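Local coordinates for protein kunitz-type serine protease inhibitor homolog calcicludine (Dendroaspis angusticeps, PDB 5YV7) that is a mamba toxin that blocks L-type calcium channels and has the Kunitz (BPTI-type) fold, at residues Tyr24-Trp27 with Cys32-Phe35; Asn45-Ile50 with Arg54-Gly59. All coordinates share one frame; numbering follows the deposited sequence.

Contact 1: Tyr24-Trp27 with Cys32-Phe35; sequences YFKW and CLPF
Y24 and L33 form an antiparallel hydrogen-bonded pair, Y24 N giving to L33 O at 2.8 Å and L33 N to Y24 O at 2.7 Å, and next to it F25 and C32 are a non-hydrogen-bonded pair; the two short segments run at 127°, well off antiparallel, as the hairpin twists. The Y24 side chain lies across L33 on their shared face, with Y24 CE1 3.8 Å from L33 CB. Its chi1 of 84° sets the ring between the backbone N and the carbonyl carbon, with Y24 CD1 3.7 Å from F35 CD1. Y24 CB packs on F35 CE1 at 3.6 Å. The Y24 and F35 rings lie obliquely, planes at 87° and centroids 5.7 Å apart, with Y24 N at the edge of the F35 ring. The extended K26 chain runs past L33, K26 CD 3.7 Å from L33 CD1, and its end leads away. On the face of F25 and C32 the sulfur sits at the edge of the F25 ring, C32 SG to F25 CD1 3.8 Å. In this central hairpin of the Kunitz fold, C32 is disulfide-bonded to C53 of helix 50-58, F25 packs against its C57 and L58, and V11 touches Y24 and F35.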
loop_
_atom_site.group_PDB
_atom_site.type_symbol
_atom_site.label_atom_id
_atom_site.label_comp_id
_atom_site.label_asym_id
_atom_site.label_seq_id
_atom_site.Cartn_x
_atom_site.Cartn_y
_atom_site.Cartn_z
ATOM N N TYR A 24 0.639 -0.611 -2.735
ATOM C CA TYR A 24 1.185 0.171 -1.638
ATOM C C TYR A 24 1.830 1.417 -2.214
ATOM O O TYR A 24 2.115 1.504 -3.413
ATOM C CB TYR A 24 2.206 -0.612 -0.799
ATOM C CG TYR A 24 3.623 -0.624 -1.352
ATOM C CD1 TYR A 24 3.960 -1.410 -2.450
ATOM C CD2 TYR A 24 4.625 0.131 -0.760
ATOM C CE1 TYR A 24 5.254 -1.438 -2.941
ATOM C CE2 TYR A 24 5.921 0.109 -1.246
ATOM C CZ TYR A 24 6.231 -0.678 -2.337
ATOM O OH TYR A 24 7.522 -0.701 -2.826
ATOM N N PHE A 25 2.045 2.386 -1.343
ATOM C CA PHE A 25 2.660 3.648 -1.713
ATOM C C PHE A 25 4.134 3.569 -1.346
ATOM O O PHE A 25 4.478 3.456 -0.167
ATOM C CB PHE A 25 1.975 4.810 -0.998
ATOM C CG PHE A 25 2.339 6.142 -1.542
ATOM C CD1 PHE A 25 2.037 6.470 -2.863
ATOM C CD2 PHE A 25 2.981 7.079 -0.743
ATOM C CE1 PHE A 25 2.368 7.714 -3.387
ATOM C CE2 PHE A 25 3.328 8.340 -1.255
ATOM C CZ PHE A 25 3.019 8.658 -2.584
ATOM N N LYS A 26 4.998 3.581 -2.354
ATOM C CA LYS A 26 6.429 3.754 -2.126
ATOM C C LYS A 26 6.661 5.254 -2.046
ATOM O O LYS A 26 6.809 5.930 -3.067
ATOM C CB LYS A 26 7.240 3.113 -3.242
ATOM C CG LYS A 26 8.738 3.115 -2.995
ATOM C CD LYS A 26 9.439 2.192 -3.967
ATOM C CE LYS A 26 10.939 2.141 -3.736
ATOM N NZ LYS A 26 11.622 1.556 -4.938
ATOM N N TRP A 27 6.668 5.791 -0.818
ATOM C CA TRP A 27 6.603 7.242 -0.649
ATOM C C TRP A 27 7.871 7.952 -1.105
ATOM O O TRP A 27 7.813 9.143 -1.432
ATOM C CB TRP A 27 6.302 7.605 0.810
ATOM C CG TRP A 27 7.502 7.569 1.718
ATOM C CD1 TRP A 27 8.005 6.474 2.376
ATOM C CD2 TRP A 27 8.349 8.664 2.065
ATOM N NE1 TRP A 27 9.107 6.825 3.109
ATOM C CE2 TRP A 27 9.344 8.163 2.937
ATOM C CE3 TRP A 27 8.364 10.023 1.731
ATOM C CZ2 TRP A 27 10.342 8.976 3.477
ATOM C CZ3 TRP A 27 9.355 10.825 2.267
ATOM C CH2 TRP A 27 10.332 10.299 3.131
ATOM N N CYS A 32 2.201 4.750 -6.352
ATOM C CA CYS A 32 1.467 3.562 -5.971
ATOM C C CYS A 32 1.988 2.384 -6.788
ATOM O O CYS A 32 2.008 2.440 -8.018
ATOM C CB CYS A 32 -0.018 3.795 -6.205
ATOM S SG CYS A 32 -0.674 4.992 -5.046
ATOM N N LEU A 33 2.428 1.328 -6.107
ATOM C CA LEU A 33 3.044 0.174 -6.743
ATOM C C LEU A 33 2.325 -1.121 -6.355
ATOM O O LEU A 33 1.838 -1.256 -5.228
ATOM C CB LEU A 33 4.528 0.076 -6.358
ATOM C CG LEU A 33 5.442 1.231 -6.778
ATOM C CD1 LEU A 33 6.873 0.943 -6.363
ATOM C CD2 LEU A 33 5.369 1.468 -8.300
ATOM N N PRO A 34 2.226 -2.080 -7.271
ATOM C CA PRO A 34 1.578 -3.354 -6.938
ATOM C C PRO A 34 2.438 -4.200 -6.012
ATOM O O PRO A 34 3.666 -4.124 -6.029
ATOM C CB PRO A 34 1.420 -4.035 -8.307
ATOM C CG PRO A 34 2.568 -3.502 -9.100
ATOM C CD PRO A 34 2.700 -2.051 -8.668
ATOM N N PHE A 35 1.777 -5.025 -5.201
ATOM C CA PHE A 35 2.481 -6.073 -4.471
ATOM C C PHE A 35 1.494 -7.174 -4.106
ATOM O O PHE A 35 0.275 -7.001 -4.207
ATOM C CB PHE A 35 3.206 -5.525 -3.227
ATOM C CG PHE A 35 2.325 -5.309 -2.011
ATOM C CD1 PHE A 35 1.546 -4.160 -1.891
ATOM C CD2 PHE A 35 2.330 -6.232 -0.959
ATOM C CE1 PHE A 35 0.765 -3.936 -0.746
ATOM C CE2 PHE A 35 1.558 -6.026 0.183
ATOM C CZ PHE A 35 0.773 -4.875 0.301
#

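Contact 2: Asn45-Ile50 with Arg54-Gly59; sequences NRFQTI and RKKCLG
F47 and C57 meet through a sulfur-aromatic contact: C57 SG comes 3.5 Å from F47 CZ and approaches the ring obliquely, 53° off its normal and 4.5 Å from the ring centroid. With chi1 at -63°, the sulfur lies beside the backbone N of C57 and points from the helix toward the phenyl group; the same sulfur is disulfide-bonded to C7. Apolar packing continues at K56, whose CD comes obliquely to the ring at F47 CE1, 4.1 Å away; beyond it the chain bends at chi3 and carries NZ to a salt bridge with E52. Y6 touches both F47 and K56, adding the N-terminal region to this cluster. In the Kunitz fold, the C-terminal helix is tied by disulfides to the N-terminal segment and the central hairpin, and the loop through T49 leads directly into that helix, whose first residue is I50. T49 is its N-cap, its OG1 accepting from the backbone N of E52. The backbone bond between the segments belongs to the first turn: R54 N donates to I50 O at 2.9 Å, with an N-H...O angle of 159°. The same two residues also pack methyl on guanidinium. I50 CD1 sits over the centre of one face of the flat R54 group, 3.5 Å from R54 CZ, while the aliphatic part of R54 passes close to I50 O.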
loop_
_atom_site.group_PDB
_atom_site.type_symbol
_atom_site.label_atom_id
_atom_site.label_comp_id
_atom_site.label_asym_id
_atom_site.label_seq_id
_atom_site.Cartn_x
_atom_site.Cartn_y
_atom_site.Cartn_z
ATOM N N ASN A 45 -0.421 0.453 4.887
ATOM C CA ASN A 45 -0.011 0.821 3.534
ATOM C C ASN A 45 -0.385 -0.299 2.564
ATOM O O ASN A 45 0.457 -1.002 2.011
ATOM C CB ASN A 45 1.481 1.133 3.488
ATOM C CG ASN A 45 1.873 1.877 2.221
ATOM O OD1 ASN A 45 1.028 2.132 1.360
ATOM N ND2 ASN A 45 3.148 2.225 2.097
ATOM N N ARG A 46 -1.691 -0.457 2.363
ATOM C CA ARG A 46 -2.206 -1.497 1.477
ATOM C C ARG A 46 -3.544 -1.043 0.917
ATOM O O ARG A 46 -4.405 -0.574 1.661
ATOM C CB ARG A 46 -2.365 -2.849 2.197
ATOM C CG ARG A 46 -2.993 -3.930 1.296
ATOM C CD ARG A 46 -3.176 -5.282 1.996
ATOM N NE ARG A 46 -4.170 -5.277 3.084
ATOM C CZ ARG A 46 -3.872 -5.217 4.392
ATOM N NH1 ARG A 46 -2.598 -5.150 4.802
ATOM N NH2 ARG A 46 -4.849 -5.221 5.302
ATOM N N PHE A 47 -3.718 -1.183 -0.388
ATOM C CA PHE A 47 -4.938 -0.732 -1.033
ATOM C C PHE A 47 -5.384 -1.771 -2.048
ATOM O O PHE A 47 -4.562 -2.462 -2.660
ATOM C CB PHE A 47 -4.723 0.641 -1.676
ATOM C CG PHE A 47 -4.061 1.608 -0.760
ATOM C CD1 PHE A 47 -4.813 2.334 0.156
ATOM C CD2 PHE A 47 -2.683 1.750 -0.759
ATOM C CE1 PHE A 47 -4.209 3.201 1.037
ATOM C CE2 PHE A 47 -2.072 2.614 0.115
ATOM C CZ PHE A 47 -2.837 3.347 1.018
ATOM N N GLN A 48 -6.702 -1.898 -2.198
ATOM C CA GLN A 48 -7.230 -2.884 -3.127
ATOM C C GLN A 48 -7.103 -2.426 -4.576
ATOM O O GLN A 48 -6.965 -3.256 -5.475
ATOM C CB GLN A 48 -8.686 -3.197 -2.779
ATOM C CG GLN A 48 -9.338 -4.232 -3.692
ATOM C CD GLN A 48 -8.641 -5.584 -3.642
ATOM O OE1 GLN A 48 -8.168 -6.012 -2.589
ATOM N NE2 GLN A 48 -8.575 -6.262 -4.783
ATOM N N THR A 49 -7.126 -1.125 -4.825
ATOM C CA THR A 49 -7.014 -0.616 -6.182
ATOM C C THR A 49 -5.967 0.479 -6.217
ATOM O O THR A 49 -5.742 1.172 -5.218
ATOM C CB THR A 49 -8.344 -0.057 -6.691
ATOM O OG1 THR A 49 -8.747 1.032 -5.848
ATOM C CG2 THR A 49 -9.426 -1.133 -6.674
ATOM N N ILE A 50 -5.330 0.635 -7.379
ATOM C CA ILE A 50 -4.387 1.733 -7.523
ATOM C C ILE A 50 -5.095 3.078 -7.357
ATOM O O ILE A 50 -4.507 4.040 -6.843
ATOM C CB ILE A 50 -3.640 1.634 -8.864
ATOM C CG1 ILE A 50 -2.372 2.491 -8.800
ATOM C CG2 ILE A 50 -4.546 2.043 -10.022
ATOM C CD1 ILE A 50 -1.495 2.415 -10.030
ATOM N N ARG A 54 -4.003 6.144 -4.957
ATOM C CA ARG A 54 -3.734 7.500 -5.420
ATOM C C ARG A 54 -4.617 8.511 -4.708
ATOM O O ARG A 54 -4.177 9.627 -4.412
ATOM C CB ARG A 54 -3.929 7.590 -6.928
ATOM C CG ARG A 54 -2.789 6.977 -7.686
ATOM C CD ARG A 54 -3.215 6.579 -9.057
ATOM N NE ARG A 54 -2.060 6.311 -9.894
ATOM C CZ ARG A 54 -2.131 5.728 -11.086
ATOM N NH1 ARG A 54 -3.305 5.349 -11.579
ATOM N NH2 ARG A 54 -1.030 5.526 -11.786
ATOM N N LYS A 55 -5.861 8.135 -4.421
ATOM C CA LYS A 55 -6.757 9.044 -3.723
ATOM C C LYS A 55 -6.219 9.371 -2.338
ATOM O O LYS A 55 -6.120 10.543 -1.958
ATOM C CB LYS A 55 -8.156 8.437 -3.636
ATOM C CG LYS A 55 -9.142 9.274 -2.836
ATOM C CD LYS A 55 -10.578 8.908 -3.180
ATOM C CE LYS A 55 -11.390 8.592 -1.938
ATOM N NZ LYS A 55 -12.821 8.987 -2.087
ATOM N N LYS A 56 -5.825 8.344 -1.584
ATOM C CA LYS A 56 -5.442 8.554 -0.195
ATOM C C LYS A 56 -4.020 9.086 -0.071
ATOM O O LYS A 56 -3.765 9.984 0.734
ATOM C CB LYS A 56 -5.603 7.250 0.593
ATOM C CG LYS A 56 -7.057 6.808 0.731
ATOM C CD LYS A 56 -7.257 5.851 1.887
ATOM C CE LYS A 56 -8.395 4.860 1.621
ATOM N NZ LYS A 56 -8.382 3.717 2.589
ATOM N N CYS A 57 -3.086 8.563 -0.857
ATOM C CA CYS A 57 -1.680 8.895 -0.667
ATOM C C CYS A 57 -1.234 10.098 -1.487
ATOM O O CYS A 57 -0.308 10.807 -1.072
ATOM C CB CYS A 57 -0.805 7.685 -1.009
ATOM S SG CYS A 57 -1.125 6.290 0.085
ATOM N N LEU A 58 -1.852 10.339 -2.646
ATOM C CA LEU A 58 -1.519 11.517 -3.428
ATOM C C LEU A 58 -2.551 12.629 -3.293
ATOM O O LEU A 58 -2.246 13.778 -3.622
ATOM C CB LEU A 58 -1.350 11.140 -4.907
ATOM C CG LEU A 58 -0.122 10.272 -5.196
ATOM C CD1 LEU A 58 -0.097 9.809 -6.650
ATOM C CD2 LEU A 58 1.148 11.010 -4.860
ATOM N N GLY A 59 -3.742 12.323 -2.788
ATOM C CA GLY A 59 -4.798 13.307 -2.771
ATOM C C GLY A 59 -5.543 13.428 -4.075
ATOM O O GLY A 59 -6.273 14.403 -4.270
#

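Overall arrangement
Contact 1 is the central hairpin and contact 2 the loop and C-terminal helix laid against it; their centres are 8 Å apart and they touch directly. F25 N probably hydrogen-bonds N45 OD1 at 2.9 Å, and as N45 ND2 also bonds the carbonyl of E9, that amide joins strand, loop and N-terminal segment. Close by, Y24 CB packs on N45 O at 3.3 Å. F25 CG meets C57 CB at 3.5 Å, bringing the two sulfur-aromatic pairs into one core, and C32 SG, on its way into its disulfide, packs against R54 N at 3.5 Å. Along the chain the contacts follow in series, contact 1 closing before contact 2 opens.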